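Local coordinates for protein xylulose kinase (PDB 2ITM) that catalyses the ATP-dependent phosphorylation of D-xylulose to D-xylulose 5-phosphate and, less efficiently, that of 1-deoxy-D-xylulose, at residues L65-L71 and G221-V227; I118-M123 and M175-V179; V239-D245 and H279-R284; V327-P331 and A364-V369. The contacts are given in a common frame with arbitrary orientation. Numbering follows the deposited sequence.

Overall arrangement
Four contacts follow the chain through both actin-like ATPase domains of this FGGY kinase. Contact 1 joins 65-71 to 221-227 and closes a long loop in the N-terminal domain. Contact 2 (118-123 with 175-179) closes a shorter loop within that one, its centre about 35 Å from that of contact 1. Strand 226-232 of contact 1 runs on into helix 233-241, where contact 3 begins. Contact 3 ties the end of that helix to the hairpin loop 279-284 of the next sheet. Its nearest atoms are about 7 Å from contact 2. Contact 4 comes last, in series, and packs strand 328-333 on helix 358-381, about 49 Å between centres from contact 1.

Contact 1. Residues L65-L71 and G221-V227; sequences LQDVKAL and GMATVPV
Two waters fill gaps between these segments. Water 1 donates to L65 O (2.9 Å) and V68 O (2.7 Å) and accepts from A223 N (3.2 Å). Water 2 accepts from L65 N (3.0 Å) and donates to G221 O (2.8 Å). L65 to V68 form a type I turn, with V68 N to L65 O at 3.1 Å. G221, at positive phi, ends helix 214-220 in a Schellman motif. Q66 lies beside M222 (CA-CA 4.5 Å). T224 centres an inverse gamma turn, beyond which the segments run parallel, A70 beside P226. L71 pairs with V227 (CA-CA 4.9 Å). L71 N donates to P226 O (3.0 Å), and V227 CA lies 3.3 Å from L71 O. M222 (p, t, m) brings CE to 3.8 Å from V68 CG1. V225 CG1 meets L71 CB at 3.9 Å. V227 CG1 meets L71 CD2 at 4.2 Å. I3 and I5 of strand 2-7 pack on L71. Here neighbouring parallel strands 70-75 and 226-232 of the N-terminal sheet meet, in a domain of the actin-like ATPase clan. The chemistry implies one direct backbone bond, backed by apolar side chains, where the strands pair, and water-bridged backbone groups between the loops.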
loop_
_atom_site.group_PDB
_atom_site.type_symbol
_atom_site.label_atom_id
_atom_site.label_comp_id
_atom_site.label_asym_id
_atom_site.label_seq_id
_atom_site.Cartn_x
_atom_site.Cartn_y
_atom_site.Cartn_z
ATOM N N LEU A 65 -27.524 -19.291 42.744
ATOM C CA LEU A 65 -28.364 -19.498 41.587
ATOM C C LEU A 65 -29.623 -20.248 41.974
ATOM O O LEU A 65 -30.376 -20.691 41.120
ATOM C CB LEU A 65 -27.590 -20.282 40.539
ATOM C CG LEU A 65 -26.218 -19.726 40.205
ATOM C CD1 LEU A 65 -25.559 -20.527 39.091
ATOM C CD2 LEU A 65 -26.331 -18.270 39.847
ATOM N N GLN A 66 -29.832 -20.398 43.270
ATOM C CA GLN A 66 -30.944 -21.179 43.780
ATOM C C GLN A 66 -32.298 -20.540 43.505
ATOM O O GLN A 66 -33.316 -21.193 43.624
ATOM C CB GLN A 66 -30.784 -21.474 45.272
ATOM C CG GLN A 66 -29.734 -22.522 45.626
ATOM C CD GLN A 66 -30.092 -23.928 45.169
ATOM O OE1 GLN A 66 -29.462 -24.896 45.581
ATOM N NE2 GLN A 66 -31.092 -24.041 44.315
ATOM N N ASP A 67 -32.301 -19.269 43.125
ATOM C CA ASP A 67 -33.543 -18.580 42.780
ATOM C C ASP A 67 -33.743 -18.339 41.286
ATOM O O ASP A 67 -34.652 -17.631 40.888
ATOM C CB ASP A 67 -33.643 -17.252 43.521
ATOM C CG ASP A 67 -33.873 -17.424 44.995
ATOM O OD1 ASP A 67 -34.961 -17.881 45.384
ATOM O OD2 ASP A 67 -33.008 -17.134 45.831
ATOM N N VAL A 68 -32.895 -18.931 40.464
ATOM C CA VAL A 68 -33.127 -18.952 39.033
ATOM C C VAL A 68 -34.387 -19.737 38.686
ATOM O O VAL A 68 -34.615 -20.817 39.202
ATOM C CB VAL A 68 -31.920 -19.505 38.275
ATOM C CG1 VAL A 68 -32.208 -19.598 36.801
ATOM C CG2 VAL A 68 -30.717 -18.654 38.519
ATOM N N LYS A 69 -35.183 -19.186 37.784
ATOM C CA LYS A 69 -36.479 -19.732 37.452
ATOM C C LYS A 69 -36.518 -20.299 36.032
ATOM O O LYS A 69 -37.306 -21.177 35.733
ATOM C CB LYS A 69 -37.548 -18.677 37.611
ATOM C CG LYS A 69 -37.543 -18.016 38.973
ATOM C CD LYS A 69 -38.664 -17.006 39.111
ATOM C CE LYS A 69 -38.523 -16.187 40.398
ATOM N NZ LYS A 69 -39.506 -15.079 40.507
ATOM N N ALA A 70 -35.663 -19.772 35.164
ATOM C CA ALA A 70 -35.489 -20.320 33.827
ATOM C C ALA A 70 -34.095 -20.076 33.272
ATOM O O ALA A 70 -33.393 -19.185 33.712
ATOM C CB ALA A 70 -36.534 -19.773 32.886
ATOM N N LEU A 71 -33.714 -20.884 32.290
ATOM C CA LEU A 71 -32.401 -20.788 31.666
ATOM C C LEU A 71 -32.443 -20.825 30.138
ATOM O O LEU A 71 -33.134 -21.637 29.548
ATOM C CB LEU A 71 -31.473 -21.866 32.198
ATOM C CG LEU A 71 -30.066 -21.903 31.625
ATOM C CD1 LEU A 71 -29.069 -22.492 32.589
ATOM C CD2 LEU A 71 -30.065 -22.663 30.332
ATOM N N GLY A 221 -25.901 -25.833 41.650
ATOM C CA GLY A 221 -26.567 -25.194 42.764
ATOM C C GLY A 221 -27.863 -24.541 42.352
ATOM O O GLY A 221 -28.142 -23.413 42.722
ATOM N N MET A 222 -28.646 -25.257 41.562
ATOM C CA MET A 222 -29.934 -24.750 41.159
ATOM C C MET A 222 -31.020 -25.804 41.086
ATOM O O MET A 222 -30.747 -26.988 41.157
ATOM C CB MET A 222 -29.834 -23.915 39.875
ATOM C CG MET A 222 -29.240 -24.607 38.677
ATOM S SD MET A 222 -28.400 -23.489 37.540
ATOM C CE MET A 222 -29.817 -22.605 36.931
ATOM N N ALA A 223 -32.255 -25.351 40.944
ATOM C CA ALA A 223 -33.401 -26.225 40.682
ATOM C C ALA A 223 -33.370 -26.821 39.278
ATOM O O ALA A 223 -32.707 -26.293 38.404
ATOM C CB ALA A 223 -34.685 -25.473 40.908
ATOM N N THR A 224 -34.093 -27.918 39.074
ATOM C CA THR A 224 -34.240 -28.504 37.750
ATOM C C THR A 224 -35.036 -27.585 36.848
ATOM O O THR A 224 -36.133 -27.904 36.430
ATOM C CB THR A 224 -34.904 -29.887 37.804
ATOM O OG1 THR A 224 -36.159 -29.806 38.480
ATOM C CG2 THR A 224 -34.102 -30.833 38.634
ATOM N N VAL A 225 -34.447 -26.435 36.562
ATOM C CA VAL A 225 -35.120 -25.304 35.951
ATOM C C VAL A 225 -35.431 -25.551 34.470
ATOM O O VAL A 225 -34.708 -26.260 33.795
ATOM C CB VAL A 225 -34.234 -24.057 36.112
ATOM C CG1 VAL A 225 -33.890 -23.433 34.792
ATOM C CG2 VAL A 225 -34.824 -23.082 37.090
ATOM N N PRO A 226 -36.510 -24.954 33.972
ATOM C CA PRO A 226 -36.889 -25.098 32.566
ATOM C C PRO A 226 -35.915 -24.412 31.616
ATOM O O PRO A 226 -35.392 -23.352 31.924
ATOM C CB PRO A 226 -38.250 -24.418 32.500
ATOM C CG PRO A 226 -38.542 -23.942 33.857
ATOM C CD PRO A 226 -37.299 -23.903 34.627
ATOM N N VAL A 227 -35.662 -25.038 30.477
ATOM C CA VAL A 227 -34.706 -24.528 29.517
ATOM C C VAL A 227 -35.389 -24.173 28.208
ATOM O O VAL A 227 -36.114 -24.976 27.661
ATOM C CB VAL A 227 -33.622 -25.555 29.216
ATOM C CG1 VAL A 227 -32.688 -25.041 28.145
ATOM C CG2 VAL A 227 -32.886 -25.949 30.462
HETATM O O HOH W 1 -32.631 -22.278 40.298
HETATM O O HOH W 2 -26.268 -21.728 43.915
#

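Contact 2. Residues I118-M123 and M175-V179; sequences ITGNLM and MWLDV
I118 and T119 end helix 115-119. The I118 carbonyl O takes a weak hydrogen bond from V179 N at 3.4 Å. The nearest CA pair is I118 and D178, 5.3 Å apart. T119 (p) accepts from N121 N at OG1, 3.1 Å, in an ST turn; OG1, whose position is less certain, is also hydrogen-bonded to S115 O. T119 O lies 3.2 Å from V179 CG2. G120 leaves the helix at positive phi. N121 CB then points to the other segment, 3.7 Å from M175 CE. M123 (t, p, p) brings SD to 3.5 Å from M175 CG. M175, at positive phi, folds its all-m side chain into the bend of 119-123. The contact joins the end of helix 115-119 to the link from helix 168-172 into strand 177-178, in the N-terminal domain beside the sugar site: M175 is about 6 Å from substrate-binding H78, side chain to side chain. Its chemistry implies closure mainly by apolar methionine packing, with one weak backbone bond at the edge.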
loop_
_atom_site.group_PDB
_atom_site.type_symbol
_atom_site.label_atom_id
_atom_site.label_comp_id
_atom_site.label_asym_id
_atom_site.label_seq_id
_atom_site.Cartn_x
_atom_site.Cartn_y
_atom_site.Cartn_z
ATOM N N ILE A 118 -35.531 -22.608 -1.095
ATOM C CA ILE A 118 -35.915 -23.256 0.133
ATOM C C ILE A 118 -35.179 -22.681 1.322
ATOM O O ILE A 118 -35.783 -22.442 2.307
ATOM C CB ILE A 118 -35.692 -24.791 0.057
ATOM C CG1 ILE A 118 -36.436 -25.429 -1.106
ATOM C CG2 ILE A 118 -36.117 -25.487 1.298
ATOM C CD1 ILE A 118 -35.995 -26.790 -1.363
ATOM N N THR A 119 -33.890 -22.444 1.216
ATOM C CA THR A 119 -33.131 -21.927 2.345
ATOM C C THR A 119 -33.170 -20.423 2.485
ATOM O O THR A 119 -32.973 -19.907 3.571
ATOM C CB THR A 119 -31.686 -22.389 2.326
ATOM O OG1 THR A 119 -31.015 -21.806 1.214
ATOM C CG2 THR A 119 -31.591 -23.867 2.086
ATOM N N GLY A 120 -33.415 -19.722 1.384
ATOM C CA GLY A 120 -33.343 -18.275 1.370
ATOM C C GLY A 120 -31.922 -17.781 1.385
ATOM O O GLY A 120 -31.665 -16.619 1.626
ATOM N N ASN A 121 -30.994 -18.683 1.126
ATOM C CA ASN A 121 -29.587 -18.362 1.214
ATOM C C ASN A 121 -28.775 -18.910 0.064
ATOM O O ASN A 121 -29.130 -19.907 -0.538
ATOM C CB ASN A 121 -29.002 -18.841 2.532
ATOM C CG ASN A 121 -29.522 -18.072 3.695
ATOM O OD1 ASN A 121 -30.378 -18.541 4.422
ATOM N ND2 ASN A 121 -29.027 -16.874 3.861
ATOM N N LEU A 122 -27.668 -18.246 -0.216
ATOM C CA LEU A 122 -26.591 -18.856 -0.958
ATOM C C LEU A 122 -25.726 -19.724 -0.080
ATOM O O LEU A 122 -25.403 -19.365 1.039
ATOM C CB LEU A 122 -25.743 -17.796 -1.655
ATOM C CG LEU A 122 -25.103 -18.249 -2.965
ATOM C CD1 LEU A 122 -25.630 -17.464 -4.140
ATOM C CD2 LEU A 122 -23.594 -18.203 -2.902
ATOM N N MET A 123 -25.347 -20.871 -0.618
ATOM C CA MET A 123 -24.678 -21.891 0.146
ATOM C C MET A 123 -23.252 -21.482 0.451
ATOM O O MET A 123 -22.525 -21.037 -0.419
ATOM C CB MET A 123 -24.720 -23.212 -0.603
ATOM C CG MET A 123 -24.261 -24.394 0.201
ATOM S SD MET A 123 -25.367 -24.866 1.520
ATOM C CE MET A 123 -26.754 -25.435 0.570
ATOM N N MET A 175 -28.942 -25.024 6.580
ATOM C CA MET A 175 -29.373 -25.279 5.216
ATOM C C MET A 175 -30.195 -26.534 5.025
ATOM O O MET A 175 -30.353 -27.000 3.913
ATOM C CB MET A 175 -28.210 -25.252 4.225
ATOM C CG MET A 175 -27.307 -24.046 4.303
ATOM S SD MET A 175 -28.146 -22.470 4.186
ATOM C CE MET A 175 -28.713 -22.571 2.534
ATOM N N TRP A 176 -30.724 -27.084 6.103
ATOM C CA TRP A 176 -31.678 -28.169 5.985
ATOM C C TRP A 176 -33.081 -27.671 6.272
ATOM O O TRP A 176 -34.052 -28.378 6.054
ATOM C CB TRP A 176 -31.339 -29.336 6.932
ATOM C CG TRP A 176 -30.041 -30.038 6.668
ATOM C CD1 TRP A 176 -29.596 -30.517 5.481
ATOM C CD2 TRP A 176 -29.019 -30.332 7.624
ATOM N NE1 TRP A 176 -28.366 -31.101 5.633
ATOM C CE2 TRP A 176 -27.993 -31.002 6.950
ATOM C CE3 TRP A 176 -28.869 -30.089 8.987
ATOM C CZ2 TRP A 176 -26.838 -31.440 7.587
ATOM C CZ3 TRP A 176 -27.727 -30.520 9.611
ATOM C CH2 TRP A 176 -26.724 -31.188 8.912
ATOM N N LEU A 177 -33.175 -26.448 6.786
ATOM C CA LEU A 177 -34.460 -25.857 7.128
ATOM C C LEU A 177 -35.164 -25.144 5.981
ATOM O O LEU A 177 -34.573 -24.367 5.251
ATOM C CB LEU A 177 -34.351 -24.932 8.332
ATOM C CG LEU A 177 -35.710 -24.552 8.940
ATOM C CD1 LEU A 177 -36.219 -25.633 9.863
ATOM C CD2 LEU A 177 -35.635 -23.223 9.639
ATOM N N ASP A 178 -36.447 -25.417 5.844
ATOM C CA ASP A 178 -37.308 -24.584 5.039
ATOM C C ASP A 178 -37.719 -23.335 5.798
ATOM O O ASP A 178 -38.580 -23.384 6.652
ATOM C CB ASP A 178 -38.546 -25.367 4.604
ATOM C CG ASP A 178 -39.365 -24.619 3.584
ATOM O OD1 ASP A 178 -39.707 -23.452 3.821
ATOM O OD2 ASP A 178 -39.712 -25.125 2.511
ATOM N N VAL A 179 -37.096 -22.218 5.465
ATOM C CA VAL A 179 -37.141 -21.042 6.311
ATOM C C VAL A 179 -38.515 -20.383 6.312
ATOM O O VAL A 179 -38.950 -19.860 7.323
ATOM C CB VAL A 179 -36.061 -20.034 5.931
ATOM C CG1 VAL A 179 -36.242 -18.751 6.688
ATOM C CG2 VAL A 179 -34.695 -20.606 6.180
#

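Contact 3. Residues V239-D245 and H279-R284; sequences VGVGMVD and HALPQR
A salt bridge joins D245 OD1 to R284 NH1 at 2.5 Å. R284 NH1 also gives a weak hydrogen bond to V244 O at 3.5 Å, and R284 NE holds Q283 O at 2.8 Å. H279 NE2 donates to M243 O at 3.1 Å, almost in line. The 279-284 loop closes with H279 N to R284 O (2.8 Å) and a type II turn from L281 to R284. In the other segment, helix 233-241 ends in a Schellman motif at G242, whose positive phi would jam a CB against the preceding carbonyl. L281 CD1 touches V244 CG2 (3.7 Å) and V239 CG2 (4.0 Å), while V239 CG2 meets H279 CE1 at 3.7 Å. The contact ties the C-terminal end of helix 233-241, which starts at the probable proton acceptor D233, to the loop of beta-hairpin 275-278/285-291 in the C-terminal domain's sheet. L431 and I434 of helix 424-436 pack on L281, and A235 and A238 of helix 233-241 touch H279, whose ring also meets F260 of strand 257-262.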
loop_
_atom_site.group_PDB
_atom_site.type_symbol
_atom_site.label_atom_id
_atom_site.label_comp_id
_atom_site.label_asym_id
_atom_site.label_seq_id
_atom_site.Cartn_x
_atom_site.Cartn_y
_atom_site.Cartn_z
ATOM N N VAL A 239 -32.318 -10.078 20.055
ATOM C CA VAL A 239 -33.385 -10.106 21.025
ATOM C C VAL A 239 -32.994 -9.327 22.289
ATOM O O VAL A 239 -33.824 -8.644 22.885
ATOM C CB VAL A 239 -33.771 -11.574 21.373
ATOM C CG1 VAL A 239 -34.568 -11.627 22.647
ATOM C CG2 VAL A 239 -34.589 -12.207 20.221
ATOM N N GLY A 240 -31.748 -9.462 22.709
ATOM C CA GLY A 240 -31.243 -8.733 23.850
ATOM C C GLY A 240 -31.254 -7.235 23.645
ATOM O O GLY A 240 -31.306 -6.493 24.576
ATOM N N VAL A 241 -31.210 -6.815 22.391
ATOM C CA VAL A 241 -31.054 -5.413 22.048
ATOM C C VAL A 241 -32.421 -4.828 21.763
ATOM O O VAL A 241 -32.586 -3.627 21.690
ATOM C CB VAL A 241 -30.087 -5.267 20.854
ATOM C CG1 VAL A 241 -30.357 -4.046 20.042
ATOM C CG2 VAL A 241 -28.662 -5.292 21.331
ATOM N N GLY A 242 -33.423 -5.683 21.664
ATOM C CA GLY A 242 -34.799 -5.294 21.578
ATOM C C GLY A 242 -35.247 -5.256 20.148
ATOM O O GLY A 242 -36.262 -4.694 19.785
ATOM N N MET A 243 -34.458 -5.899 19.308
ATOM C CA MET A 243 -34.756 -5.968 17.905
ATOM C C MET A 243 -35.678 -7.123 17.590
ATOM O O MET A 243 -35.298 -8.271 17.672
ATOM C CB MET A 243 -33.466 -6.032 17.089
ATOM C CG MET A 243 -33.416 -5.074 15.923
ATOM S SD MET A 243 -32.580 -3.524 16.192
ATOM C CE MET A 243 -33.378 -2.944 17.640
ATOM N N VAL A 244 -36.907 -6.801 17.229
ATOM C CA VAL A 244 -38.039 -7.617 17.598
ATOM C C VAL A 244 -39.174 -7.594 16.571
ATOM O O VAL A 244 -39.858 -8.583 16.391
ATOM C CB VAL A 244 -38.533 -7.247 18.994
ATOM C CG1 VAL A 244 -40.026 -7.108 19.029
ATOM C CG2 VAL A 244 -38.023 -8.221 20.024
ATOM N N ASP A 245 -39.358 -6.471 15.895
ATOM C CA ASP A 245 -40.426 -6.347 14.912
ATOM C C ASP A 245 -39.945 -5.914 13.531
ATOM O O ASP A 245 -38.883 -5.336 13.387
ATOM C CB ASP A 245 -41.502 -5.386 15.404
ATOM C CG ASP A 245 -42.338 -5.981 16.492
ATOM O OD1 ASP A 245 -42.800 -7.112 16.371
ATOM O OD2 ASP A 245 -42.607 -5.353 17.523
ATOM N N HIS A 279 -36.019 -15.760 12.746
ATOM C CA HIS A 279 -35.666 -15.107 14.000
ATOM C C HIS A 279 -35.963 -16.023 15.187
ATOM O O HIS A 279 -36.727 -16.956 15.070
ATOM C CB HIS A 279 -36.422 -13.780 14.129
ATOM C CG HIS A 279 -35.810 -12.804 15.084
ATOM N ND1 HIS A 279 -34.698 -13.092 15.841
ATOM C CD2 HIS A 279 -36.154 -11.538 15.395
ATOM C CE1 HIS A 279 -34.388 -12.047 16.580
ATOM N NE2 HIS A 279 -35.258 -11.090 16.330
ATOM N N ALA A 280 -35.357 -15.730 16.329
ATOM C CA ALA A 280 -35.517 -16.545 17.521
ATOM C C ALA A 280 -36.839 -16.292 18.248
ATOM O O ALA A 280 -37.013 -16.664 19.393
ATOM C CB ALA A 280 -34.347 -16.351 18.461
ATOM N N LEU A 281 -37.741 -15.608 17.556
ATOM C CA LEU A 281 -39.088 -15.449 18.069
ATOM C C LEU A 281 -40.121 -15.968 17.093
ATOM O O LEU A 281 -39.861 -16.096 15.912
ATOM C CB LEU A 281 -39.359 -13.987 18.416
ATOM C CG LEU A 281 -38.524 -13.361 19.524
ATOM C CD1 LEU A 281 -38.479 -11.872 19.399
ATOM C CD2 LEU A 281 -39.004 -13.792 20.901
ATOM N N PRO A 282 -41.302 -16.255 17.610
ATOM C CA PRO A 282 -42.361 -16.842 16.802
ATOM C C PRO A 282 -42.841 -15.872 15.740
ATOM O O PRO A 282 -42.959 -14.692 15.995
ATOM C CB PRO A 282 -43.449 -17.120 17.828
ATOM C CG PRO A 282 -42.707 -17.269 19.108
ATOM C CD PRO A 282 -41.642 -16.268 19.037
ATOM N N GLN A 283 -43.057 -16.396 14.544
ATOM C CA GLN A 283 -43.496 -15.621 13.404
ATOM C C GLN A 283 -42.601 -14.408 13.123
ATOM O O GLN A 283 -43.072 -13.372 12.692
ATOM C CB GLN A 283 -44.948 -15.204 13.559
ATOM C CG GLN A 283 -45.940 -16.327 13.409
ATOM C CD GLN A 283 -45.945 -16.935 12.028
ATOM O OE1 GLN A 283 -46.472 -16.348 11.097
ATOM N NE2 GLN A 283 -45.370 -18.113 11.898
ATOM N N ARG A 284 -41.310 -14.560 13.378
ATOM C CA ARG A 284 -40.354 -13.531 13.055
ATOM C C ARG A 284 -39.217 -14.055 12.204
ATOM O O ARG A 284 -38.761 -15.172 12.385
ATOM C CB ARG A 284 -39.795 -12.900 14.320
ATOM C CG ARG A 284 -40.705 -11.921 15.004
ATOM C CD ARG A 284 -41.178 -10.798 14.129
ATOM N NE ARG A 284 -42.609 -10.901 13.931
ATOM C CZ ARG A 284 -43.501 -10.292 14.673
ATOM N NH1 ARG A 284 -43.113 -9.511 15.649
ATOM N NH2 ARG A 284 -44.780 -10.462 14.433
#

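Contact 4. Residues V327-P331 and A364-V369; sequences VWFLP and AVLEGV
F329 is the main bump on strand 328-331, and it settles on the face of helix 364-369 made by A364, V365, G368 and V369. The segment axes approach to 6.9 Å and cross at -49°. F329 (t) turns toward the helix. V365 CG2 lies over one face of its ring, and V369 CG2 sits at the edge, 4.1 Å from F329 CE2. F329 CB meets A364 O at 3.5 Å. G368 is the hollow: F329 O comes to 3.5 Å from G368 CA, where a CB would clash. At one end V327 CB meets A364 CB (3.8 Å); at the other, P331 CG lies 3.8 Å from G368 O. W328 and L330 face away, toward helix 459-479. A gap beside A364 holds water 3, which accepts from F329 N (3.1 Å) and is 2.6 Å from A364 O. Water 4 lies 2.9 Å from V327 O and 2.7 Å from E367 OE1. F349 of strand 345-353 also packs on F329. The arrangement is strand-on-helix packing, with a two-stranded antiparallel sheet laid on a long helix of the C-terminal FGGY domain.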
loop_
_atom_site.group_PDB
_atom_site.type_symbol
_atom_site.label_atom_id
_atom_site.label_comp_id
_atom_site.label_asym_id
_atom_site.label_seq_id
_atom_site.Cartn_x
_atom_site.Cartn_y
_atom_site.Cartn_z
ATOM N N VAL A 327 -7.622 11.578 -0.420
ATOM C CA VAL A 327 -7.158 10.208 -0.342
ATOM C C VAL A 327 -8.356 9.294 -0.276
ATOM O O VAL A 327 -9.337 9.613 0.366
ATOM C CB VAL A 327 -6.358 9.980 0.938
ATOM C CG1 VAL A 327 -5.708 8.649 0.918
ATOM C CG2 VAL A 327 -5.343 11.046 1.115
ATOM N N TRP A 328 -8.263 8.152 -0.940
ATOM C CA TRP A 328 -9.315 7.158 -0.883
ATOM C C TRP A 328 -8.867 5.903 -0.138
ATOM O O TRP A 328 -7.917 5.247 -0.527
ATOM C CB TRP A 328 -9.821 6.827 -2.286
ATOM C CG TRP A 328 -10.281 8.023 -3.032
ATOM C CD1 TRP A 328 -9.528 8.834 -3.802
ATOM C CD2 TRP A 328 -11.603 8.554 -3.070
ATOM N NE1 TRP A 328 -10.290 9.843 -4.322
ATOM C CE2 TRP A 328 -11.575 9.689 -3.886
ATOM C CE3 TRP A 328 -12.818 8.179 -2.498
ATOM C CZ2 TRP A 328 -12.702 10.457 -4.128
ATOM C CZ3 TRP A 328 -13.929 8.936 -2.746
ATOM C CH2 TRP A 328 -13.867 10.059 -3.554
ATOM N N PHE A 329 -9.571 5.581 0.935
ATOM C CA PHE A 329 -9.359 4.331 1.644
ATOM C C PHE A 329 -10.399 3.303 1.248
ATOM O O PHE A 329 -11.582 3.522 1.421
ATOM C CB PHE A 329 -9.362 4.561 3.158
ATOM C CG PHE A 329 -9.132 3.319 3.971
ATOM C CD1 PHE A 329 -7.910 2.692 3.977
ATOM C CD2 PHE A 329 -10.135 2.797 4.752
ATOM C CE1 PHE A 329 -7.703 1.579 4.732
ATOM C CE2 PHE A 329 -9.931 1.679 5.501
ATOM C CZ PHE A 329 -8.712 1.069 5.486
ATOM N N LEU A 330 -9.952 2.183 0.704
ATOM C CA LEU A 330 -10.861 1.128 0.325
ATOM C C LEU A 330 -10.684 -0.121 1.178
ATOM O O LEU A 330 -9.740 -0.872 1.008
ATOM C CB LEU A 330 -10.754 0.829 -1.170
ATOM C CG LEU A 330 -10.694 2.018 -2.135
ATOM C CD1 LEU A 330 -10.030 1.664 -3.408
ATOM C CD2 LEU A 330 -12.031 2.609 -2.395
ATOM N N PRO A 331 -11.604 -0.319 2.111
ATOM C CA PRO A 331 -11.538 -1.464 3.000
ATOM C C PRO A 331 -12.310 -2.630 2.435
ATOM O O PRO A 331 -13.468 -2.510 2.087
ATOM C CB PRO A 331 -12.180 -0.958 4.255
ATOM C CG PRO A 331 -13.168 0.045 3.786
ATOM C CD PRO A 331 -12.780 0.483 2.397
ATOM N N ALA A 364 -9.465 9.913 5.652
ATOM C CA ALA A 364 -9.721 8.931 4.612
ATOM C C ALA A 364 -10.315 7.633 5.155
ATOM O O ALA A 364 -11.287 7.124 4.634
ATOM C CB ALA A 364 -8.485 8.664 3.830
ATOM N N VAL A 365 -9.730 7.124 6.226
ATOM C CA VAL A 365 -10.209 5.922 6.862
ATOM C C VAL A 365 -11.654 6.014 7.325
ATOM O O VAL A 365 -12.465 5.170 6.996
ATOM C CB VAL A 365 -9.284 5.474 8.003
ATOM C CG1 VAL A 365 -9.737 4.162 8.554
ATOM C CG2 VAL A 365 -7.874 5.360 7.511
ATOM N N LEU A 366 -11.975 7.060 8.069
ATOM C CA LEU A 366 -13.326 7.255 8.555
ATOM C C LEU A 366 -14.329 7.272 7.417
ATOM O O LEU A 366 -15.355 6.626 7.478
ATOM C CB LEU A 366 -13.424 8.545 9.366
ATOM C CG LEU A 366 -12.598 8.632 10.648
ATOM C CD1 LEU A 366 -12.971 9.864 11.457
ATOM C CD2 LEU A 366 -12.768 7.385 11.458
ATOM N N GLU A 367 -14.009 8.021 6.378
ATOM C CA GLU A 367 -14.927 8.214 5.285
ATOM C C GLU A 367 -15.097 6.934 4.481
ATOM O O GLU A 367 -16.199 6.597 4.083
ATOM C CB GLU A 367 -14.483 9.374 4.401
ATOM C CG GLU A 367 -14.584 10.723 5.090
ATOM C CD GLU A 367 -14.199 11.897 4.213
ATOM O OE1 GLU A 367 -13.253 11.783 3.423
ATOM O OE2 GLU A 367 -14.846 12.941 4.343
ATOM N N GLY A 368 -14.003 6.222 4.263
ATOM C CA GLY A 368 -14.033 4.979 3.513
ATOM C C GLY A 368 -14.722 3.818 4.199
ATOM O O GLY A 368 -15.498 3.093 3.595
ATOM N N VAL A 369 -14.434 3.638 5.476
ATOM C CA VAL A 369 -15.209 2.724 6.276
ATOM C C VAL A 369 -16.678 3.120 6.259
ATOM O O VAL A 369 -17.541 2.292 6.064
ATOM C CB VAL A 369 -14.691 2.637 7.717
ATOM C CG1 VAL A 369 -15.602 1.768 8.545
ATOM C CG2 VAL A 369 -13.285 2.115 7.746
HETATM O O HOH W 3 -11.641 7.606 2.064
HETATM O O HOH W 4 -11.906 10.273 1.591
#